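Local coordinates for putative lipase (Bacteroides thetaiotaomicron VPI-5482, PDB 3BZW), which probably acts as a lipase or acylhydrolase of the GDSL (SGNH hydrolase) family, perhaps releasing fatty acids from lysophospholipids, at residues F52-L57 and A252-M256. Numbering follows the deposited sequence.
Sequences FLKEWL and ARTLM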
loop_
_atom_site.group_PDB
_atom_site.type_symbol
_atom_site.label_atom_id
_atom_site.label_comp_id
_atom_site.label_asym_id
_atom_site.label_seq_id
_atom_site.Cartn_x
_atom_site.Cartn_y
_atom_site.Cartn_z
ATOM N N PHE A 52 -6.467 0.665 -46.256
ATOM C CA PHE A 52 -5.438 1.697 -46.220
ATOM C C PHE A 52 -4.061 1.045 -46.242
ATOM O O PHE A 52 -3.137 1.548 -46.883
ATOM C CB PHE A 52 -5.582 2.550 -44.960
ATOM C CG PHE A 52 -6.686 3.562 -45.038
ATOM C CD1 PHE A 52 -6.548 4.698 -45.832
ATOM C CD2 PHE A 52 -7.861 3.383 -44.315
ATOM C CE1 PHE A 52 -7.567 5.651 -45.907
ATOM C CE2 PHE A 52 -8.891 4.328 -44.380
ATOM C CZ PHE A 52 -8.742 5.465 -45.176
ATOM N N LEU A 53 -3.926 -0.077 -45.543
ATOM C CA LEU A 53 -2.652 -0.785 -45.504
ATOM C C LEU A 53 -2.341 -1.370 -46.876
ATOM O O LEU A 53 -1.177 -1.470 -47.271
ATOM C CB LEU A 53 -2.687 -1.895 -44.447
ATOM C CG LEU A 53 -2.704 -1.414 -42.992
ATOM C CD1 LEU A 53 -2.816 -2.610 -42.058
ATOM C CD2 LEU A 53 -1.435 -0.624 -42.694
ATOM N N LYS A 54 -3.385 -1.755 -47.602
ATOM C CA LYS A 54 -3.211 -2.298 -48.942
ATOM C C LYS A 54 -2.592 -1.201 -49.800
ATOM O O LYS A 54 -1.646 -1.427 -50.555
ATOM C CB LYS A 54 -4.567 -2.699 -49.529
ATOM C CG LYS A 54 -4.469 -3.381 -50.885
ATOM C CD LYS A 54 -5.840 -3.641 -51.497
ATOM C CE LYS A 54 -6.467 -2.361 -52.026
ATOM N NZ LYS A 54 -7.796 -2.621 -52.649
ATOM N N GLU A 55 -3.141 -0.003 -49.653
ATOM C CA GLU A 55 -2.716 1.187 -50.381
ATOM C C GLU A 55 -1.319 1.686 -50.010
ATOM O O GLU A 55 -0.498 1.959 -50.886
ATOM C CB GLU A 55 -3.740 2.297 -50.128
ATOM C CG GLU A 55 -3.365 3.685 -50.618
ATOM C CD GLU A 55 -4.350 4.735 -50.118
ATOM O OE1 GLU A 55 -5.569 4.456 -50.143
ATOM O OE2 GLU A 55 -3.913 5.831 -49.706
ATOM N N TRP A 56 -1.057 1.794 -48.712
ATOM C CA TRP A 56 0.219 2.306 -48.221
ATOM C C TRP A 56 1.398 1.343 -48.238
ATOM O O TRP A 56 2.532 1.753 -48.486
ATOM C CB TRP A 56 0.068 2.826 -46.786
ATOM C CG TRP A 56 -1.020 3.833 -46.570
ATOM C CD1 TRP A 56 -1.469 4.771 -47.459
ATOM C CD2 TRP A 56 -1.720 4.076 -45.345
ATOM N NE1 TRP A 56 -2.398 5.590 -46.858
ATOM C CE2 TRP A 56 -2.571 5.186 -45.560
ATOM C CE3 TRP A 56 -1.706 3.469 -44.081
ATOM C CZ2 TRP A 56 -3.400 5.700 -44.558
ATOM C CZ3 TRP A 56 -2.532 3.983 -43.082
ATOM C CH2 TRP A 56 -3.367 5.088 -43.329
ATOM N N LEU A 57 1.138 0.070 -47.959
ATOM C CA LEU A 57 2.210 -0.917 -47.905
ATOM C C LEU A 57 2.109 -2.046 -48.922
ATOM O O LEU A 57 2.934 -2.959 -48.917
ATOM C CB LEU A 57 2.288 -1.505 -46.491
ATOM C CG LEU A 57 2.605 -0.490 -45.389
ATOM C CD1 LEU A 57 2.534 -1.155 -44.021
ATOM C CD2 LEU A 57 3.988 0.089 -45.625
ATOM N N ALA A 252 -5.312 2.457 -39.041
ATOM C CA ALA A 252 -4.368 1.914 -40.014
ATOM C C ALA A 252 -2.991 2.549 -39.888
ATOM O O ALA A 252 -1.968 1.857 -39.916
ATOM C CB ALA A 252 -4.910 2.109 -41.434
ATOM N N ARG A 253 -2.957 3.869 -39.740
ATOM C CA ARG A 253 -1.680 4.559 -39.617
ATOM C C ARG A 253 -0.979 4.134 -38.325
ATOM O O ARG A 253 0.250 4.018 -38.276
ATOM C CB ARG A 253 -1.892 6.073 -39.625
ATOM C CG ARG A 253 -0.671 6.835 -40.089
ATOM C CD ARG A 253 -0.470 6.666 -41.584
ATOM N NE ARG A 253 0.905 6.964 -41.968
ATOM C CZ ARG A 253 1.351 6.945 -43.219
ATOM N NH1 ARG A 253 0.526 6.648 -44.218
ATOM N NH2 ARG A 253 2.627 7.212 -43.471
ATOM N N THR A 254 -1.765 3.907 -37.280
ATOM C CA THR A 254 -1.214 3.477 -35.997
ATOM C C THR A 254 -0.614 2.093 -36.198
ATOM O O THR A 254 0.527 1.826 -35.823
ATOM C CB THR A 254 -2.318 3.391 -34.920
ATOM O OG1 THR A 254 -2.838 4.701 -34.669
ATOM C CG2 THR A 254 -1.770 2.809 -33.621
ATOM N N LEU A 255 -1.399 1.222 -36.814
ATOM C CA LEU A 255 -0.990 -0.150 -37.080
ATOM C C LEU A 255 0.285 -0.183 -37.922
ATOM O O LEU A 255 1.182 -0.993 -37.681
ATOM C CB LEU A 255 -2.135 -0.870 -37.799
ATOM C CG LEU A 255 -2.221 -2.392 -37.770
ATOM C CD1 LEU A 255 -1.970 -2.914 -36.362
ATOM C CD2 LEU A 255 -3.607 -2.805 -38.266
HETATM N N MSE A 256 0.367 0.709 -38.902
HETATM C CA MSE A 256 1.533 0.761 -39.769
HETATM C C MSE A 256 2.836 0.891 -38.988
HETATM O O MSE A 256 3.791 0.159 -39.237
HETATM C CB MSE A 256 1.418 1.923 -40.755
HETATM C CG MSE A 256 2.543 1.959 -41.771
HETATM SE SE MSE A 256 2.295 3.351 -43.100
HETATM C CE MSE A 256 4.052 4.131 -43.028
#
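Arg253 folds back over the indole of Trp56 and covers it twice, with its charged end and with its aliphatic chain, in a cation-pi contact between two helices of an SGNH-hydrolase alpha/beta fold. CZ stands 4.7 Å from the centroid of the six-membered ring of Trp56, almost straight above it, and CD of the same arginine makes a CH-pi contact with that ring. The guanidinium does not lie flat on the indole: the two planes are 66° apart, so NH1 dips toward the face and comes 3.6 Å from Trp56 CD2. A bend at chi2 (72°) turns the arginine chain back over the ring, and NH2 is hydrogen-bonded to Tyr257 OH, which helps fix the turn of the group. The selenium of Met256, a selenomethionine, lies over one face of the guanidinium and also makes an oblique Met-aromatic contact with Trp56, its SE 4.1 Å from CE3. With an alanine in place of Trp56, the arginine would probably lose its aromatic platform and a gap would be likely to open beside Ala252 and the selenium.

Segments 52-57 and 252-256, on helices 49-57 and 245-258, cross at -51° with their axes 10.1 Å apart at closest approach, a spacing that leaves room for this layer of side chains. Beside the indole the contact is apolar. Leu53 sends CD1 to CD2 of Leu255, the two side chains crossing at about a right angle, while Leu57 CD1 rests on Met256 CG at 3.8 Å. Pro263 of a second subunit packs on Arg253 and Ile20 of that subunit on Met256, bringing this corner to a subunit interface. The CA atoms come nearest at Phe52 and Ala252, and the small CB of Ala252 touches both Trp56 CZ3, at 3.4 Å, and Phe52 CB, at 3.6 Å.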